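Local structure of Ufm1-specific protease (Caenorhabditis elegans, 5EJJ) at residues N14-R19 and E103-S108; W4-Q9 and F93-T98. The protein is a thiol protease that hydrolyses the peptide bond at the C-terminal glycine of ufm-1, a ubiquitin-like modifier, releasing it from target proteins. All coordinates share one frame; numbering follows the deposited sequence.

Interaction 1 of 2, residues N14-R19 and E103-S108; sequences NYANLR and ENRSIS
The Tyr15 ring meets Glu103 obliquely, with Glu103 CG 4.1 Å from Tyr15 CE1, and the carboxylate plane is turned 48° from the ring. At the far end of the ring, Tyr15 OH and Glu103 OE2 stay 3.8 Å apart, a polar approach too long for a hydrogen bond. The same OE2 stands at the edge of the Arg19 guanidinium, near its plane, and makes a long salt bridge: Glu103 OE2 to Arg19 NE is 3.9 Å. Guanidinium and carboxylate planes lie 36° apart, so the two groups are neither coplanar nor paired atom for atom. The Arg105 guanidinium comes to Ala16 obliquely, its NH2 3.5 Å from Ala16 CB.

Tyr15 CG stands anti to the backbone N (chi1 -178°), which carries the ring from helix 8-19 toward helix 99-104, where it also touches Ser99 and Leu102; Phe51 of strand 45-53 meets the ring edge-to-face. The Glu103 chain is extended beyond CG and brings the carboxylate up to Tyr15 OH and Arg19 NE, crossing both side chains at a slant. Arg105, extended from CG to NE, reaches back over helix 8-19, where its NH1 hydrogen-bonds Gln13 OE1 and its side chain packs on Phe12. Its polar end is thus held mainly by Gln13, while Ala16 supplies a small apolar surface. Glu103 and both arginines are exposed, so the loose charge pair sits at the solvent side and Tyr15 is the buried member.

Arg105, with positive phi, is the C-prime residue of a Schellman motif that ends helix 99-104, with Ser106 N bonded to Met101 O and Arg105 N to Leu102 O. Ser106 then N-caps helix 107-113 through its OG and Glu109 N: a Schellman-ended helix followed directly by an N-capped one, both packed beside helix 8-19 at the surface of the N-terminal MPN domain.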
# COMPACT_ATOMS: atom_id res chain seq x y z
N ASN A 14 13.14 5.30 7.87
CA ASN A 14 12.53 4.42 8.85
C ASN A 14 12.88 4.87 10.25
O ASN A 14 12.01 4.95 11.11
CB ASN A 14 12.94 2.98 8.62
CG ASN A 14 12.01 2.24 7.68
OD1 ASN A 14 11.01 2.78 7.19
ND2 ASN A 14 12.34 0.98 7.41
N TYR A 15 14.16 5.18 10.47
CA TYR A 15 14.63 5.75 11.73
C TYR A 15 13.86 7.01 12.05
O TYR A 15 13.46 7.25 13.20
CB TYR A 15 16.09 6.11 11.67
CG TYR A 15 16.63 6.65 12.97
CD1 TYR A 15 16.55 8.00 13.27
CD2 TYR A 15 17.23 5.80 13.91
CE1 TYR A 15 17.04 8.50 14.46
CE2 TYR A 15 17.72 6.29 15.11
CZ TYR A 15 17.63 7.65 15.39
OH TYR A 15 18.12 8.16 16.58
N ALA A 16 13.68 7.82 11.02
CA ALA A 16 12.86 9.01 11.12
C ALA A 16 11.52 8.66 11.72
O ALA A 16 11.12 9.27 12.71
CB ALA A 16 12.69 9.66 9.74
N ASN A 17 10.84 7.66 11.15
CA ASN A 17 9.47 7.35 11.58
C ASN A 17 9.36 6.81 13.01
O ASN A 17 8.42 7.13 13.73
CB ASN A 17 8.80 6.36 10.62
CG ASN A 17 8.66 6.90 9.24
OD1 ASN A 17 9.25 7.92 8.93
ND2 ASN A 17 7.88 6.22 8.39
N LEU A 18 10.32 5.98 13.42
CA LEU A 18 10.30 5.43 14.76
C LEU A 18 10.46 6.58 15.72
O LEU A 18 9.71 6.70 16.70
CB LEU A 18 11.47 4.48 14.97
CG LEU A 18 11.50 3.84 16.36
CD1 LEU A 18 10.21 3.08 16.58
CD2 LEU A 18 12.69 2.93 16.47
N ARG A 19 11.46 7.40 15.44
CA ARG A 19 11.78 8.57 16.24
C ARG A 19 10.51 9.40 16.47
O ARG A 19 10.17 9.69 17.62
CB ARG A 19 12.83 9.41 15.54
CG ARG A 19 13.73 10.16 16.48
CD ARG A 19 14.75 9.23 17.06
NE ARG A 19 15.48 9.91 18.12
CZ ARG A 19 15.02 10.03 19.36
NH1 ARG A 19 13.83 9.51 19.70
NH2 ARG A 19 15.75 10.66 20.28
N GLU A 103 20.27 11.26 11.66
CA GLU A 103 19.45 12.46 11.68
C GLU A 103 19.82 13.41 10.53
O GLU A 103 18.95 14.05 9.94
CB GLU A 103 19.48 13.10 13.07
CG GLU A 103 18.80 12.19 14.11
CD GLU A 103 18.85 12.69 15.57
OE1 GLU A 103 19.37 13.81 15.81
OE2 GLU A 103 18.36 11.96 16.47
N ASN A 104 21.09 13.44 10.16
CA ASN A 104 21.53 14.22 8.99
C ASN A 104 21.23 13.54 7.66
O ASN A 104 21.20 14.20 6.62
CB ASN A 104 23.04 14.50 9.07
CG ASN A 104 23.41 15.38 10.24
OD1 ASN A 104 22.65 16.28 10.63
ND2 ASN A 104 24.58 15.11 10.84
N ARG A 105 21.04 12.22 7.72
CA ARG A 105 20.83 11.38 6.55
C ARG A 105 22.02 11.45 5.60
O ARG A 105 21.89 11.82 4.44
CB ARG A 105 19.53 11.73 5.82
CG ARG A 105 18.33 11.80 6.72
CD ARG A 105 17.03 11.80 5.94
NE ARG A 105 15.88 12.06 6.82
CZ ARG A 105 14.61 11.77 6.52
NH1 ARG A 105 14.32 11.18 5.36
NH2 ARG A 105 13.64 12.05 7.39
N SER A 106 23.19 11.06 6.10
CA SER A 106 24.39 11.08 5.28
C SER A 106 24.73 9.74 4.63
O SER A 106 25.37 8.89 5.26
CB SER A 106 25.58 11.52 6.12
OG SER A 106 26.78 11.40 5.38
N ILE A 107 24.34 9.56 3.37
CA ILE A 107 24.78 8.39 2.60
C ILE A 107 26.29 8.42 2.61
O ILE A 107 26.97 7.39 2.69
CB ILE A 107 24.31 8.44 1.14
CG1 ILE A 107 22.85 7.96 1.05
CG2 ILE A 107 25.23 7.61 0.24
CD1 ILE A 107 22.24 8.14 -0.34
N SER A 108 26.78 9.66 2.55
CA SER A 108 28.18 10.03 2.67
C SER A 108 28.86 9.24 3.86
O SER A 108 29.79 8.43 3.65
CB SER A 108 28.29 11.61 2.75
OG SER A 108 27.19 12.40 2.17

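Interaction 2 of 2, residues W4-Q9 and F93-T98; sequences WFIDAQ and FTLQLT
Trp4 and Phe93 form a T-shaped (edge-to-face) pair within the N-terminal MPN domain, joining strand 4-6 to the start of strand 94-97, the edge strand of a mixed sheet. Phe93 gives the edge and Trp4 the face: Phe93 CE2 stands 3.7 Å above the indole plane, over the six-membered ring but offset toward its rim. Trp4 CZ3 is the atom nearest to Phe93 CE2, at 3.8 Å. The planes meet at 64°, with the ring centroids of Trp4 and Phe93 4.9 Å apart. Phe93 CG lies between the backbone N and the carbonyl carbon (chi1 64°), which turns the phenyl group inward to the indole. Phe117, from strand 117-119 beside strand 4-6, meets both rings, edge-to-face with Phe93, and makes the pair a cluster of three aromatics.

Were Trp4 replaced by an alanine, the edge of Phe93 would probably lose its aromatic face and a gap is likely to open beside Phe117 and Val76. Two residues on, Ile6 repeats the inward direction toward Leu95, and the four touching residues are all buried. The backbones themselves stay far apart, Trp4 CA and Phe93 CA being 10.3 Å from each other, so side chains alone bridge them. Phe110 of helix 107-113 packs on Ile6, and Leu79 on Leu95. Ile6 and Leu95 approach tip to tip, methyl to methyl, with Ile6 CD1 4.2 Å from Leu95 CD1.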
# COMPACT_ATOMS: atom_id res chain seq x y z
N TRP A 4 26.93 -6.11 -0.71
CA TRP A 4 25.55 -5.98 -0.31
C TRP A 4 25.04 -4.67 -0.83
O TRP A 4 25.80 -3.73 -1.00
CB TRP A 4 25.43 -6.02 1.20
CG TRP A 4 25.50 -7.40 1.69
CD1 TRP A 4 26.62 -8.15 1.86
CD2 TRP A 4 24.40 -8.23 2.04
NE1 TRP A 4 26.29 -9.39 2.32
CE2 TRP A 4 24.93 -9.47 2.44
CE3 TRP A 4 23.01 -8.04 2.08
CZ2 TRP A 4 24.13 -10.53 2.87
CZ3 TRP A 4 22.22 -9.09 2.51
CH2 TRP A 4 22.78 -10.32 2.90
N PHE A 5 23.75 -4.63 -1.11
CA PHE A 5 23.11 -3.43 -1.60
C PHE A 5 22.02 -3.04 -0.65
O PHE A 5 21.35 -3.89 -0.06
CB PHE A 5 22.56 -3.69 -2.99
CG PHE A 5 23.62 -4.04 -3.98
CD1 PHE A 5 24.15 -5.33 -4.03
CD2 PHE A 5 24.13 -3.07 -4.85
CE1 PHE A 5 25.16 -5.65 -4.94
CE2 PHE A 5 25.12 -3.38 -5.76
CZ PHE A 5 25.64 -4.68 -5.80
N ILE A 6 21.85 -1.73 -0.48
CA ILE A 6 20.85 -1.22 0.44
C ILE A 6 20.29 0.11 -0.07
O ILE A 6 20.96 0.84 -0.83
CB ILE A 6 21.48 -1.06 1.82
CG1 ILE A 6 20.42 -0.75 2.87
CG2 ILE A 6 22.58 -0.03 1.79
CD1 ILE A 6 20.99 -0.67 4.28
N ASP A 7 19.05 0.40 0.29
CA ASP A 7 18.51 1.72 0.03
C ASP A 7 18.63 2.53 1.31
O ASP A 7 17.73 2.49 2.17
CB ASP A 7 17.07 1.62 -0.42
CG ASP A 7 16.48 2.95 -0.87
OD1 ASP A 7 16.88 4.01 -0.33
OD2 ASP A 7 15.60 2.93 -1.77
N ALA A 8 19.75 3.25 1.44
CA ALA A 8 20.02 4.06 2.63
C ALA A 8 18.97 5.15 2.92
O ALA A 8 18.65 5.38 4.08
CB ALA A 8 21.38 4.64 2.56
N GLN A 9 18.43 5.82 1.90
CA GLN A 9 17.39 6.83 2.14
C GLN A 9 16.25 6.18 2.88
O GLN A 9 15.80 6.70 3.92
CB GLN A 9 16.83 7.43 0.84
CG GLN A 9 17.82 8.12 -0.10
CD GLN A 9 18.49 9.35 0.50
OE1 GLN A 9 18.30 9.68 1.69
NE2 GLN A 9 19.30 10.05 -0.32
N PHE A 93 25.66 -10.12 9.38
CA PHE A 93 26.42 -8.86 9.52
C PHE A 93 25.78 -7.91 10.51
O PHE A 93 24.63 -8.12 10.95
CB PHE A 93 26.61 -8.16 8.18
CG PHE A 93 25.34 -7.71 7.55
CD1 PHE A 93 24.72 -6.53 7.95
CD2 PHE A 93 24.75 -8.45 6.53
CE1 PHE A 93 23.54 -6.12 7.39
CE2 PHE A 93 23.56 -8.05 5.95
CZ PHE A 93 22.96 -6.88 6.38
N THR A 94 26.51 -6.85 10.86
CA THR A 94 25.91 -5.75 11.63
C THR A 94 26.18 -4.38 10.99
O THR A 94 27.32 -4.04 10.68
CB THR A 94 26.37 -5.72 13.10
OG1 THR A 94 26.08 -6.99 13.71
CG2 THR A 94 25.61 -4.64 13.84
N LEU A 95 25.12 -3.61 10.76
CA LEU A 95 25.30 -2.25 10.28
C LEU A 95 25.85 -1.42 11.43
O LEU A 95 25.38 -1.52 12.59
CB LEU A 95 24.00 -1.64 9.76
CG LEU A 95 23.29 -2.27 8.56
CD1 LEU A 95 22.03 -1.48 8.26
CD2 LEU A 95 24.20 -2.31 7.36
N GLN A 96 26.86 -0.60 11.13
CA GLN A 96 27.35 0.35 12.12
C GLN A 96 26.76 1.71 11.84
O GLN A 96 26.82 2.21 10.72
CB GLN A 96 28.87 0.38 12.12
CG GLN A 96 29.48 -0.97 12.46
CD GLN A 96 29.03 -1.47 13.82
OE1 GLN A 96 28.77 -0.68 14.74
NE2 GLN A 96 28.94 -2.79 13.96
N LEU A 97 26.14 2.30 12.84
CA LEU A 97 25.38 3.52 12.64
C LEU A 97 25.66 4.54 13.73
O LEU A 97 26.05 4.18 14.84
CB LEU A 97 23.88 3.22 12.63
CG LEU A 97 23.29 2.31 11.56
CD1 LEU A 97 21.78 2.31 11.69
CD2 LEU A 97 23.74 2.73 10.18
N THR A 98 25.45 5.81 13.41
CA THR A 98 25.58 6.88 14.38
C THR A 98 24.31 7.71 14.33
O THR A 98 23.61 7.70 13.31
CB THR A 98 26.76 7.79 14.05
OG1 THR A 98 26.38 8.70 13.01
CG2 THR A 98 27.96 6.97 13.60

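From the N terminus, strand 4-6 runs directly into helix 8-19, and the first segments of both contacts lie on this one piece: interaction 2 on its strand and helix start, interaction 1 on the helix end. The chain then builds three strands of the mixed sheet and helix 59-68 before strand 94-97 closes the loop of interaction 2; helix 99-104 follows at once and closes that of interaction 1. Each loop spans 83 residues, and the two cross rather than nest. They touch where Ile107 packs on Ala8 and Gln9. Together they tie the N-terminal strand and helix to the sheet edge and the helices after it.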